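PDB 2VF7: excinuclease ABC, subunit A. from Deinococcus radiodurans, which is an ABC-type, zinc-containing ATPase that binds DNA and probably takes part in recognising damaged DNA for excision repair. Local coordinates for residues P326-R331 against R351-L356; P316-S321 against V362-G367; S422-L427 against N432-V437; H413-E418 against A834-A839; R74-Q79 against V652-L657. The protein carries 1 engineered substitution. All blocks are in the same frame, centred on the assembly; numbering follows the deposited sequence. Where two conformers were deposited one is given.

Interaction 1 (P326-R331 against R351-L356); sequences PYAEER and RMAADL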
# COMPACT_ATOMS: atom_id res chain seq x y z
N PRO A 326 26.00 -10.02 -31.45
CA PRO A 326 26.49 -9.51 -32.73
C PRO A 326 25.92 -8.13 -33.08
O PRO A 326 26.58 -7.35 -33.76
CB PRO A 326 26.00 -10.56 -33.74
CG PRO A 326 24.90 -11.27 -33.05
CD PRO A 326 25.34 -11.33 -31.63
N TYR A 327 24.71 -7.84 -32.61
CA TYR A 327 24.10 -6.52 -32.81
C TYR A 327 24.71 -5.49 -31.87
O TYR A 327 24.78 -4.30 -32.19
CB TYR A 327 22.58 -6.61 -32.62
CG TYR A 327 21.87 -7.37 -33.71
CD1 TYR A 327 22.00 -8.76 -33.84
CD2 TYR A 327 21.04 -6.70 -34.62
CE1 TYR A 327 21.34 -9.45 -34.85
CE2 TYR A 327 20.38 -7.39 -35.64
CZ TYR A 327 20.53 -8.77 -35.74
OH TYR A 327 19.86 -9.44 -36.74
N ALA A 328 25.16 -5.96 -30.70
CA ALA A 328 25.80 -5.11 -29.69
C ALA A 328 27.24 -4.75 -30.07
O ALA A 328 27.68 -3.61 -29.87
CB ALA A 328 25.76 -5.81 -28.33
N GLU A 329 27.96 -5.73 -30.62
CA GLU A 329 29.36 -5.56 -31.00
C GLU A 329 29.51 -5.06 -32.45
O GLU A 329 30.61 -5.03 -33.00
CB GLU A 329 30.13 -6.88 -30.80
CG GLU A 329 30.10 -7.41 -29.36
CD GLU A 329 30.83 -8.75 -29.20
OE1 GLU A 329 30.87 -9.55 -30.18
OE2 GLU A 329 31.36 -9.01 -28.09
N GLU A 330 28.38 -4.66 -33.04
CA GLU A 330 28.33 -4.08 -34.39
C GLU A 330 28.86 -5.03 -35.47
O GLU A 330 29.65 -4.63 -36.33
CB GLU A 330 29.05 -2.72 -34.42
CG GLU A 330 28.49 -1.67 -33.36
CD GLU A 330 29.59 -0.49 -33.21
OE1 GLU A 330 29.59 0.02 -32.00
OE2 GLU A 330 30.31 -0.03 -34.34
N ARG A 331 28.44 -6.29 -35.41
CA ARG A 331 28.74 -7.29 -36.46
C ARG A 331 27.56 -8.21 -36.82
O ARG A 331 27.66 -9.44 -36.75
CB ARG A 331 30.02 -8.09 -36.16
CG ARG A 331 30.61 -7.96 -34.75
CD ARG A 331 30.05 -8.98 -33.78
NE ARG A 331 30.69 -10.29 -33.88
CZ ARG A 331 30.46 -11.30 -33.04
NH1 ARG A 331 29.61 -11.17 -32.03
NH2 ARG A 331 31.10 -12.46 -33.22
N ARG A 351 22.42 0.57 -28.96
CA ARG A 351 22.45 0.90 -27.54
C ARG A 351 21.58 -0.04 -26.70
O ARG A 351 21.77 -0.16 -25.49
CB ARG A 351 22.07 2.37 -27.29
CG ARG A 351 20.58 2.70 -27.40
CD ARG A 351 20.21 3.83 -26.44
NE ARG A 351 18.80 3.77 -26.05
CZ ARG A 351 18.30 2.97 -25.10
NH1 ARG A 351 19.10 2.14 -24.41
NH2 ARG A 351 17.00 2.99 -24.82
N MET A 352 20.65 -0.72 -27.36
CA MET A 352 19.70 -1.62 -26.69
C MET A 352 20.22 -3.05 -26.61
O MET A 352 20.20 -3.66 -25.54
CB MET A 352 18.34 -1.59 -27.39
CG MET A 352 17.71 -0.21 -27.45
SD MET A 352 16.12 -0.18 -28.30
CE MET A 352 15.03 -0.03 -26.89
N ALA A 353 20.69 -3.58 -27.73
CA ALA A 353 21.27 -4.92 -27.78
C ALA A 353 22.45 -5.09 -26.81
O ALA A 353 22.66 -6.17 -26.27
CB ALA A 353 21.69 -5.27 -29.19
N ALA A 354 23.19 -4.00 -26.59
CA ALA A 354 24.29 -3.98 -25.61
C ALA A 354 23.76 -3.87 -24.18
O ALA A 354 24.29 -4.49 -23.26
CB ALA A 354 25.25 -2.84 -25.92
N ASP A 355 22.70 -3.08 -24.02
CA ASP A 355 22.03 -2.88 -22.73
C ASP A 355 21.34 -4.16 -22.24
O ASP A 355 21.34 -4.45 -21.04
CB ASP A 355 21.02 -1.73 -22.88
CG ASP A 355 20.08 -1.62 -21.71
OD1 ASP A 355 20.55 -1.34 -20.59
OD2 ASP A 355 18.86 -1.80 -21.93
N LEU A 356 20.75 -4.90 -23.17
CA LEU A 356 20.13 -6.18 -22.87
C LEU A 356 21.14 -7.28 -22.57
O LEU A 356 20.93 -8.10 -21.69
CB LEU A 356 19.22 -6.62 -24.02
CG LEU A 356 17.71 -6.44 -23.84
CD1 LEU A 356 17.01 -6.55 -25.18
CD2 LEU A 356 17.16 -7.45 -22.84

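Interaction 2 (P316-S321 against V362-G367); sequences PLARVS and VLLHLG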
# COMPACT_ATOMS: atom_id res chain seq x y z
N PRO A 316 16.17 -20.41 -24.09
CA PRO A 316 16.91 -20.13 -22.87
C PRO A 316 17.60 -18.77 -22.92
O PRO A 316 17.94 -18.29 -24.01
CB PRO A 316 17.97 -21.24 -22.84
CG PRO A 316 17.46 -22.30 -23.71
CD PRO A 316 16.70 -21.59 -24.78
N LEU A 317 17.81 -18.18 -21.75
CA LEU A 317 18.51 -16.90 -21.62
C LEU A 317 19.90 -16.88 -22.31
O LEU A 317 20.33 -15.84 -22.82
CB LEU A 317 18.62 -16.50 -20.15
CG LEU A 317 17.32 -16.52 -19.34
CD1 LEU A 317 17.63 -16.49 -17.85
CD2 LEU A 317 16.38 -15.38 -19.72
N ALA A 318 20.57 -18.02 -22.31
CA ALA A 318 21.88 -18.19 -22.94
C ALA A 318 21.80 -18.07 -24.46
O ALA A 318 22.71 -17.53 -25.10
CB ALA A 318 22.49 -19.52 -22.55
N ARG A 319 20.72 -18.60 -25.03
CA ARG A 319 20.49 -18.55 -26.47
C ARG A 319 20.10 -17.16 -26.94
O ARG A 319 20.55 -16.71 -27.99
CB ARG A 319 19.42 -19.58 -26.89
CG ARG A 319 19.85 -21.04 -26.73
CD ARG A 319 20.95 -21.45 -27.69
NE ARG A 319 20.44 -21.78 -29.02
CZ ARG A 319 21.21 -21.93 -30.10
NH1 ARG A 319 22.53 -21.78 -30.03
NH2 ARG A 319 20.65 -22.24 -31.27
N VAL A 320 19.26 -16.48 -26.15
CA VAL A 320 18.88 -15.09 -26.42
C VAL A 320 20.12 -14.19 -26.37
O VAL A 320 20.27 -13.29 -27.20
CB VAL A 320 17.80 -14.58 -25.43
CG1 VAL A 320 17.52 -13.11 -25.65
CG2 VAL A 320 16.51 -15.37 -25.57
N SER A 321 21.01 -14.45 -25.41
CA SER A 321 22.24 -13.67 -25.25
C SER A 321 23.10 -13.69 -26.51
O SER A 321 23.44 -12.63 -27.04
CB SER A 321 23.05 -14.20 -24.06
OG SER A 321 24.01 -13.25 -23.62
N VAL A 362 24.96 -10.96 -16.25
CA VAL A 362 24.75 -11.12 -14.80
C VAL A 362 24.02 -12.43 -14.45
O VAL A 362 24.47 -13.18 -13.58
CB VAL A 362 23.99 -9.89 -14.21
CG1 VAL A 362 23.49 -10.16 -12.80
CG2 VAL A 362 24.88 -8.65 -14.23
N LEU A 363 22.91 -12.69 -15.16
CA LEU A 363 22.11 -13.91 -15.02
C LEU A 363 22.88 -15.16 -15.44
O LEU A 363 22.84 -16.19 -14.76
CB LEU A 363 20.84 -13.81 -15.89
CG LEU A 363 19.63 -12.90 -15.60
CD1 LEU A 363 18.92 -13.30 -14.31
CD2 LEU A 363 19.95 -11.41 -15.58
N LEU A 364 23.58 -15.04 -16.56
CA LEU A 364 24.34 -16.13 -17.16
C LEU A 364 25.50 -16.55 -16.26
O LEU A 364 25.79 -17.74 -16.11
CB LEU A 364 24.86 -15.70 -18.53
CG LEU A 364 23.97 -15.82 -19.78
CD1 LEU A 364 24.50 -16.91 -20.72
CD2 LEU A 364 22.49 -16.03 -19.46
N HIS A 365 26.14 -15.55 -15.66
CA HIS A 365 27.27 -15.76 -14.75
C HIS A 365 26.82 -16.41 -13.44
O HIS A 365 27.62 -17.07 -12.76
CB HIS A 365 28.03 -14.45 -14.52
CG HIS A 365 28.95 -14.07 -15.65
ND1 HIS A 365 28.92 -14.68 -16.89
CD2 HIS A 365 29.91 -13.11 -15.73
CE1 HIS A 365 29.83 -14.14 -17.67
NE2 HIS A 365 30.45 -13.19 -16.99
N LEU A 366 25.54 -16.24 -13.10
CA LEU A 366 24.93 -16.91 -11.94
C LEU A 366 24.40 -18.30 -12.27
O LEU A 366 23.67 -18.89 -11.47
CB LEU A 366 23.82 -16.06 -11.29
CG LEU A 366 24.25 -15.32 -10.02
CD1 LEU A 366 23.34 -14.14 -9.75
CD2 LEU A 366 24.28 -16.26 -8.84
N GLY A 367 24.75 -18.79 -13.45
CA GLY A 367 24.43 -20.14 -13.90
C GLY A 367 22.96 -20.36 -14.19
O GLY A 367 22.45 -21.48 -14.08

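Interaction 3 (S422-L427 against N432-V437); sequences SALENL and NSLFVV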
# COMPACT_ATOMS: atom_id res chain seq x y z
N SER A 422 30.72 -14.35 -5.64
CA SER A 422 31.14 -13.21 -6.44
C SER A 422 30.02 -12.20 -6.71
O SER A 422 30.28 -11.00 -6.84
CB SER A 422 31.76 -13.72 -7.75
OG SER A 422 31.41 -12.90 -8.84
N ALA A 423 28.78 -12.68 -6.79
CA ALA A 423 27.60 -11.83 -6.96
C ALA A 423 27.21 -11.15 -5.66
O ALA A 423 26.61 -10.09 -5.69
CB ALA A 423 26.44 -12.63 -7.48
N LEU A 424 27.52 -11.77 -4.53
CA LEU A 424 27.28 -11.19 -3.21
C LEU A 424 28.28 -10.07 -2.89
O LEU A 424 27.92 -9.07 -2.30
CB LEU A 424 27.33 -12.26 -2.12
CG LEU A 424 26.28 -13.39 -2.10
CD1 LEU A 424 26.57 -14.41 -0.99
CD2 LEU A 424 24.87 -12.86 -1.97
N GLU A 425 29.54 -10.24 -3.31
CA GLU A 425 30.56 -9.20 -3.14
C GLU A 425 30.27 -8.01 -4.03
O GLU A 425 30.43 -6.87 -3.59
CB GLU A 425 31.96 -9.75 -3.41
CG GLU A 425 33.08 -8.69 -3.63
CD GLU A 425 33.65 -8.09 -2.33
OE1 GLU A 425 33.21 -8.48 -1.22
OE2 GLU A 425 34.56 -7.23 -2.42
N ASN A 426 29.80 -8.26 -5.25
CA ASN A 426 29.43 -7.16 -6.15
C ASN A 426 28.26 -6.36 -5.62
O ASN A 426 28.24 -5.14 -5.73
CB ASN A 426 29.09 -7.66 -7.56
CG ASN A 426 30.32 -8.02 -8.38
OD1 ASN A 426 31.39 -7.39 -8.27
ND2 ASN A 426 30.17 -9.02 -9.22
N LEU A 427 27.30 -7.06 -5.02
CA LEU A 427 26.16 -6.44 -4.36
C LEU A 427 26.60 -5.60 -3.18
O LEU A 427 26.11 -4.49 -3.00
CB LEU A 427 25.16 -7.50 -3.87
CG LEU A 427 23.80 -7.62 -4.57
CD1 LEU A 427 22.80 -8.27 -3.63
CD2 LEU A 427 23.29 -6.24 -5.03
N ASN A 432 25.76 -1.62 -0.40
CA ASN A 432 24.75 -2.36 0.38
C ASN A 432 25.34 -3.27 1.47
O ASN A 432 26.54 -3.51 1.51
CB ASN A 432 23.83 -3.18 -0.54
CG ASN A 432 23.35 -2.40 -1.75
OD1 ASN A 432 22.60 -1.43 -1.64
ND2 ASN A 432 23.78 -2.83 -2.93
N SER A 433 24.47 -3.77 2.35
CA SER A 433 24.82 -4.71 3.43
C SER A 433 24.04 -6.00 3.23
O SER A 433 22.88 -5.97 2.78
CB SER A 433 24.47 -4.13 4.81
OG SER A 433 24.94 -2.80 4.99
N LEU A 434 24.64 -7.13 3.59
CA LEU A 434 24.04 -8.42 3.35
C LEU A 434 23.90 -9.24 4.63
O LEU A 434 24.88 -9.52 5.31
CB LEU A 434 24.86 -9.19 2.29
CG LEU A 434 25.07 -8.46 0.95
CD1 LEU A 434 26.47 -8.69 0.45
CD2 LEU A 434 24.08 -8.89 -0.07
N PHE A 435 22.66 -9.60 4.97
CA PHE A 435 22.41 -10.50 6.09
C PHE A 435 21.98 -11.85 5.51
O PHE A 435 20.93 -11.96 4.89
CB PHE A 435 21.33 -9.96 7.05
CG PHE A 435 21.73 -8.69 7.82
CD1 PHE A 435 23.04 -8.20 7.81
CD2 PHE A 435 20.76 -8.00 8.57
CE1 PHE A 435 23.37 -7.05 8.52
CE2 PHE A 435 21.09 -6.84 9.27
CZ PHE A 435 22.38 -6.36 9.26
N VAL A 436 22.80 -12.88 5.74
CA VAL A 436 22.62 -14.16 5.07
C VAL A 436 22.54 -15.29 6.07
O VAL A 436 23.51 -15.56 6.75
CB VAL A 436 23.79 -14.44 4.12
CG1 VAL A 436 23.64 -15.83 3.43
CG2 VAL A 436 23.91 -13.32 3.09
N VAL A 437 21.38 -15.94 6.19
CA VAL A 437 21.34 -17.21 6.91
C VAL A 437 21.70 -18.35 5.99
O VAL A 437 21.05 -18.58 4.97
CB VAL A 437 20.03 -17.42 7.77
CG1 VAL A 437 19.00 -16.36 7.51
CG2 VAL A 437 19.48 -18.83 7.63

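Interaction 4 (H413-E418 against A834-A839); sequences HPADTE and APYLRA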
# COMPACT_ATOMS: atom_id res chain seq x y z
N HIS A 413 25.23 -26.51 -6.80
CA HIS A 413 26.36 -27.41 -6.85
C HIS A 413 27.62 -26.74 -6.30
O HIS A 413 27.81 -25.55 -6.53
CB HIS A 413 26.62 -27.78 -8.30
CG HIS A 413 27.49 -28.99 -8.47
ND1 HIS A 413 26.98 -30.27 -8.50
CD2 HIS A 413 28.83 -29.11 -8.60
CE1 HIS A 413 27.97 -31.12 -8.65
NE2 HIS A 413 29.10 -30.45 -8.71
N PRO A 414 28.51 -27.50 -5.61
CA PRO A 414 29.76 -26.92 -5.10
C PRO A 414 30.63 -26.28 -6.18
O PRO A 414 31.40 -25.37 -5.87
CB PRO A 414 30.49 -28.10 -4.46
CG PRO A 414 29.45 -29.09 -4.18
CD PRO A 414 28.40 -28.92 -5.23
N ALA A 415 30.51 -26.75 -7.42
CA ALA A 415 31.24 -26.17 -8.55
C ALA A 415 30.81 -24.74 -8.89
O ALA A 415 31.50 -24.05 -9.63
CB ALA A 415 31.12 -27.05 -9.77
N ASP A 416 29.67 -24.31 -8.35
CA ASP A 416 29.10 -23.01 -8.69
C ASP A 416 29.07 -21.96 -7.57
O ASP A 416 28.59 -20.86 -7.80
CB ASP A 416 27.69 -23.19 -9.25
CG ASP A 416 27.68 -23.87 -10.62
OD1 ASP A 416 28.72 -23.85 -11.33
OD2 ASP A 416 26.63 -24.43 -10.99
N THR A 417 29.60 -22.28 -6.38
CA THR A 417 29.49 -21.36 -5.24
C THR A 417 30.34 -20.08 -5.37
O THR A 417 29.96 -19.04 -4.85
CB THR A 417 29.69 -22.04 -3.83
OG1 THR A 417 31.06 -22.02 -3.45
CG2 THR A 417 29.17 -23.47 -3.82
N GLU A 418 31.47 -20.17 -6.07
CA GLU A 418 32.28 -19.00 -6.42
C GLU A 418 31.53 -17.97 -7.27
O GLU A 418 31.82 -16.77 -7.20
CB GLU A 418 33.56 -19.43 -7.12
CG GLU A 418 34.82 -19.22 -6.28
CD GLU A 418 34.84 -20.00 -4.95
OE1 GLU A 418 35.88 -19.95 -4.26
OE2 GLU A 418 33.84 -20.68 -4.59
N ALA A 834 32.86 -35.00 -9.43
CA ALA A 834 33.90 -35.95 -9.00
C ALA A 834 34.89 -35.35 -8.01
O ALA A 834 34.95 -35.82 -6.88
CB ALA A 834 34.62 -36.57 -10.18
N PRO A 835 35.66 -34.31 -8.42
CA PRO A 835 36.62 -33.70 -7.49
C PRO A 835 36.04 -33.34 -6.11
O PRO A 835 36.72 -33.55 -5.11
CB PRO A 835 37.08 -32.43 -8.23
CG PRO A 835 36.15 -32.28 -9.41
CD PRO A 835 35.71 -33.65 -9.74
N TYR A 836 34.82 -32.81 -6.08
CA TYR A 836 34.15 -32.39 -4.84
C TYR A 836 33.67 -33.57 -3.98
O TYR A 836 33.71 -33.50 -2.75
CB TYR A 836 32.96 -31.46 -5.16
CG TYR A 836 33.40 -30.15 -5.78
CD1 TYR A 836 33.32 -29.94 -7.15
CD2 TYR A 836 33.94 -29.13 -4.97
CE1 TYR A 836 33.75 -28.75 -7.71
CE2 TYR A 836 34.36 -27.93 -5.52
CZ TYR A 836 34.27 -27.74 -6.90
OH TYR A 836 34.71 -26.55 -7.47
N LEU A 837 33.22 -34.64 -4.64
CA LEU A 837 32.90 -35.89 -3.96
C LEU A 837 34.17 -36.44 -3.32
O LEU A 837 34.16 -36.85 -2.17
CB LEU A 837 32.30 -36.91 -4.93
CG LEU A 837 31.11 -37.81 -4.52
CD1 LEU A 837 31.00 -38.98 -5.45
CD2 LEU A 837 31.13 -38.30 -3.07
N ARG A 838 35.26 -36.41 -4.08
CA ARG A 838 36.59 -36.86 -3.63
C ARG A 838 37.11 -36.12 -2.38
O ARG A 838 37.61 -36.75 -1.46
CB ARG A 838 37.57 -36.73 -4.79
CG ARG A 838 38.91 -37.38 -4.62
CD ARG A 838 39.88 -36.86 -5.71
NE ARG A 838 39.32 -37.02 -7.06
CZ ARG A 838 39.44 -36.13 -8.04
NH1 ARG A 838 40.10 -35.00 -7.85
NH2 ARG A 838 38.90 -36.41 -9.23
N ALA A 839 36.99 -34.79 -2.36
CA ALA A 839 37.32 -33.99 -1.17
C ALA A 839 36.48 -34.37 0.06
O ALA A 839 36.99 -34.36 1.19
CB ALA A 839 37.17 -32.51 -1.48

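Interaction 5 (R74-Q79 against V652-L657); sequences RRLFNQ and VELLFL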
# COMPACT_ATOMS: atom_id res chain seq x y z
N ARG A 74 -0.67 3.27 8.00
CA ARG A 74 0.12 2.03 7.98
C ARG A 74 0.43 1.64 9.42
O ARG A 74 0.88 0.52 9.69
CB ARG A 74 1.41 2.24 7.17
CG ARG A 74 1.78 1.08 6.23
CD ARG A 74 2.70 0.07 6.92
NE ARG A 74 1.97 -0.92 7.71
CZ ARG A 74 2.47 -1.59 8.74
NH1 ARG A 74 3.72 -1.37 9.15
NH2 ARG A 74 1.72 -2.48 9.38
N ARG A 75 0.18 2.56 10.35
CA ARG A 75 0.32 2.26 11.77
C ARG A 75 -0.80 1.32 12.24
O ARG A 75 -1.10 1.23 13.43
CB ARG A 75 0.38 3.55 12.59
CG ARG A 75 1.51 4.47 12.20
CD ARG A 75 1.88 5.42 13.32
NE ARG A 75 2.99 6.29 12.93
CZ ARG A 75 2.93 7.61 12.86
NH1 ARG A 75 1.81 8.27 13.16
NH2 ARG A 75 4.00 8.29 12.49
N LEU A 76 -1.41 0.64 11.27
CA LEU A 76 -2.24 -0.54 11.50
C LEU A 76 -1.39 -1.72 11.97
O LEU A 76 -1.92 -2.73 12.42
CB LEU A 76 -2.99 -0.91 10.20
CG LEU A 76 -2.23 -1.11 8.88
CD1 LEU A 76 -1.42 -2.41 8.85
CD2 LEU A 76 -3.18 -1.04 7.69
N PHE A 77 -0.06 -1.58 11.84
CA PHE A 77 0.94 -2.61 12.15
C PHE A 77 0.66 -3.50 13.36
O PHE A 77 0.86 -4.70 13.27
CB PHE A 77 2.33 -1.97 12.32
CG PHE A 77 2.53 -1.26 13.63
CD1 PHE A 77 1.78 -0.12 13.95
CD2 PHE A 77 3.44 -1.73 14.56
CE1 PHE A 77 1.95 0.54 15.16
CE2 PHE A 77 3.63 -1.08 15.79
CZ PHE A 77 2.87 0.06 16.09
N ASN A 78 0.21 -2.92 14.47
CA ASN A 78 0.02 -3.69 15.72
C ASN A 78 -1.18 -4.65 15.66
O ASN A 78 -1.40 -5.45 16.58
CB ASN A 78 -0.05 -2.76 16.94
CG ASN A 78 0.53 -3.40 18.21
OD1 ASN A 78 -0.01 -4.38 18.74
ND2 ASN A 78 1.63 -2.84 18.70
N GLN A 79 -1.94 -4.56 14.57
CA GLN A 79 -2.90 -5.60 14.21
C GLN A 79 -2.14 -6.86 13.80
O GLN A 79 -2.37 -7.94 14.35
CB GLN A 79 -3.82 -5.13 13.08
CG GLN A 79 -4.83 -4.07 13.51
CD GLN A 79 -6.09 -4.09 12.63
OE1 GLN A 79 -6.05 -3.71 11.42
NE2 GLN A 79 -7.23 -4.53 13.25
N VAL A 652 -4.84 -10.86 8.05
CA VAL A 652 -4.87 -9.41 8.05
C VAL A 652 -4.59 -8.88 6.65
O VAL A 652 -3.45 -8.57 6.30
CB VAL A 652 -3.98 -8.79 9.17
CG1 VAL A 652 -4.56 -9.11 10.55
CG2 VAL A 652 -2.54 -9.25 9.09
N GLU A 653 -5.66 -8.80 5.86
CA GLU A 653 -5.65 -8.24 4.50
C GLU A 653 -5.47 -6.72 4.57
O GLU A 653 -5.92 -5.97 3.69
CB GLU A 653 -6.93 -8.61 3.75
CG GLU A 653 -6.88 -9.98 3.06
CD GLU A 653 -6.23 -9.92 1.68
OE1 GLU A 653 -5.37 -10.79 1.40
OE2 GLU A 653 -6.57 -9.01 0.88
N LEU A 654 -4.82 -6.31 5.65
CA LEU A 654 -4.45 -4.94 5.90
C LEU A 654 -3.07 -4.73 5.29
O LEU A 654 -2.73 -3.63 4.82
CB LEU A 654 -4.43 -4.68 7.42
CG LEU A 654 -5.75 -4.65 8.24
CD1 LEU A 654 -6.71 -3.53 7.75
CD2 LEU A 654 -6.47 -6.00 8.30
N LEU A 655 -2.28 -5.81 5.28
CA LEU A 655 -1.06 -5.84 4.49
C LEU A 655 -1.37 -6.17 3.03
O LEU A 655 -1.71 -7.32 2.70
CB LEU A 655 -0.00 -6.78 5.10
CG LEU A 655 1.02 -6.12 6.05
CD1 LEU A 655 1.96 -7.14 6.64
CD2 LEU A 655 1.81 -5.00 5.35
N PHE A 656 -1.27 -5.14 2.20
CA PHE A 656 -1.55 -5.20 0.75
C PHE A 656 -0.36 -5.79 -0.04
O PHE A 656 -0.53 -6.20 -1.20
CB PHE A 656 -1.92 -3.81 0.22
CG PHE A 656 -0.81 -3.12 -0.54
CD1 PHE A 656 0.28 -2.57 0.13
CD2 PHE A 656 -0.87 -3.03 -1.93
CE1 PHE A 656 1.30 -1.94 -0.59
CE2 PHE A 656 0.15 -2.40 -2.65
CZ PHE A 656 1.24 -1.85 -1.98
N LEU A 657 0.83 -5.77 0.56
CA LEU A 657 1.93 -6.62 0.14
C LEU A 657 1.68 -7.91 0.90
O LEU A 657 1.18 -7.85 2.02
CB LEU A 657 3.29 -6.02 0.50
CG LEU A 657 3.66 -5.73 1.97
CD1 LEU A 657 5.35 -6.02 2.10
CD2 LEU A 657 3.02 -4.13 2.35

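Interaction 1 (P326-R331 against R351-L356)
Y327 and A328 meet A353 and A354 where the weakly bonded last turn of helix 317-328 packs on helix 345-365 as a close helix-helix pair. Small side chains where they meet let the backbones come near: the CA atoms of A328 and A354 are 4.5 Å apart. Y327 can be followed outward from the contact. Its CB is the part that touches, lying 3.8 Å from A353 CB. From CB the chain turns aside, with CG set anti to the carbonyl carbon (chi1 -70°), and the ring is carried away from the 351-356 segment. There the ring meets F304, their planes at about 45°. The side chain also touches L349, earlier on the same second helix, and E332.

A328 makes the tighter fit. Its CB comes down on the backbone of the second helix, 3.6 Å from A354 CA. It also meets A354 CB at 3.9 Å. The cross-segment contact is apolar throughout, but a polar tie lies beside it: A328 O accepts a hydrogen bond from Q350 NE2. On another side of the second helix, M352 and L356 pack on helix 116-127. Beyond A328 the chain turns, closed by a bond from R331 N to P326 O of 2.7 Å. A salt bridge joins the side chains there, R331 NH1 to E329 OE1, 2.8 Å.

Interaction 2 (P316-S321 against V362-G367)
A helix-helix packing near the second ADP pocket brings L364, near the end of helix 345-365, against L317 and A318 at the start of helix 317-328. The forked tip of L364 does the touching, and each methyl has its own partner. CD1 of L364 lies 3.7 Å from A318 CA, and the same methyl is 3.8 Å from A318 CB. CD2 of L364 is 4.0 Å from L317 CB. The fork thus rests on the first turn of the other helix. CG stands anti to the carbonyl carbon (chi1 -84°), which sends the branch toward that helix. An alanine here removes the whole fork and would probably leave a gap over L317 and A318, with the two helix ends less firmly fitted.

L317 also packs on L360 and L373, which extends this apolar layer. Backbone bonds tie L317 to L371 and A318 to G369, so the chain leaving helix 345-365 runs along the start of helix 317-328. This same chain carries Y370, an ADP-binding residue. The L317 side chain is about 9 Å from the bound nucleotide. Helix 345-365 ends in a Schellman motif with G367, at positive phi, as its C-prime residue; G367 N bonds to L364 O at 3.0 Å.

Interaction 3 (S422-L427 against N432-V437)
A beta-alpha-beta crossover of the ABC nucleotide-binding fold joins strand 402-406, helix 417-428 and strand 433-437, and here L424 and L427 of the helix meet N432, just before the last strand, and L434 within it. The short link between helix and strand is closed by one hydrogen bond, which N432 ND2 donates to L427 O at 2.9 Å, with an N-H...O angle of 154°. The donor stands somewhat out of the carbonyl plane. N432 CG lies anti to the carbonyl carbon (chi1 -45°), which swings its amide toward the helix end. L427 O lies in the last turn of the helix. A leucine in place of N432 has no such donor and would probably leave L427 O, in this buried contact, without this amide partner.

Two residues on, L434 points at the helix. Its CD2 packs on L427 CD1 at 3.8 Å, the two side chains crossing at about a right angle. L424 CD2 is 4.5 Å from L434 CD2. Around them, L390 of helix 382-393 touches both L424 and L427, and Y403 of the neighbouring strand touches L427 and N432. The other L434 methyl is tightly placed: CD1 sits only 3.1 Å from L424 O.

Interaction 4 (H413-E418 against A834-A839)
Y836 lays its ring against P414 and A415, mostly through one face. P414 CB makes a CH-pi interaction: it is 3.9 Å from the Y836 ring centroid and 23° off the ring normal. It is offset toward the rim, nearest to Y836 CD2 at 3.6 Å. The backbone N of A415 lies over the same face. Toward the phenol end, A415 CB is 3.7 Å from Y836 CE1, and A415 CA is equally close to Y836 OH.

The next shell bears on both partners. Y836 leaves its helix with CG anti to the carbonyl carbon (chi1 -65°), which puts the ring across the 413-418 turn. That turn is closed by D416 N bonding to H413 O at 2.9 Å. CD of P414 lies over the rim of the neighbouring H413 ring, 3.3 Å above its plane. H413 ND1 makes a weak hydrogen bond to G530 O, at the P-loop of the second ADP site. This is consistent with 413-416 belonging to the D-loop region after Walker B, which in ABC ATPases faces the other half's P-loop.

The contact joins the turn just before helix 417-428 to C-terminal helix 834-840, beside helix 793-796, whose M793 touches H413, P414 and Y836.

Interaction 5 (R74-Q79 against V652-L657)
L76 and Q79 both reach L654, and this one leucine takes the main contacts. The apolar part is L76 against L654. L76 CD2 is 3.9 Å from L654 CB, and L76 CD1 is 4.0 Å from the same CB. L76 CG sits between the backbone N and the carbonyl carbon (chi1 53°), from which both methyls reach this root of the leucine.

The second part is polar against apolar. Q79 crosses L654 at about a right angle, and its OE1 lies 3.3 Å from L654 CG.

Among backbone bonds, Q79 N to L76 O, 2.8 Å, closes a turn from which both side chains point to the loop. L655 N bonds to V652 O at 3.2 Å.

The surface contact joins helix 77-80 and the residue before it to the loop between strands 649-652 and 660-663, with Q79 about 12 Å, side chain to side chain, from the zinc ligand C664. Helix 49-69 lies alongside, touched by R74, F77 and L657. R75 and L657 also pack on S112 and S70 of the second subunit.

Interactions 1 and 2 lie on the same two helices, 317-328 and 345-365, with centres 15 Å apart; along the chain the first is nested inside the second. Interaction 2 touches interaction 3 through L366 CD1 and A423 CB, 4.1 Å apart. Interactions 3 and 4 share helix 417-428, and their centres are 21 Å apart. Interaction 3 is local. Interaction 5 lies 45 Å from interaction 4, centre to centre, on the opposite side of the chain's centre. Its loop encloses interactions 1 to 3 and crosses that of interaction 4. Interaction 5 ties an early part of the chain to residues 652-657, and interaction 4 ties its middle to the C-terminal end.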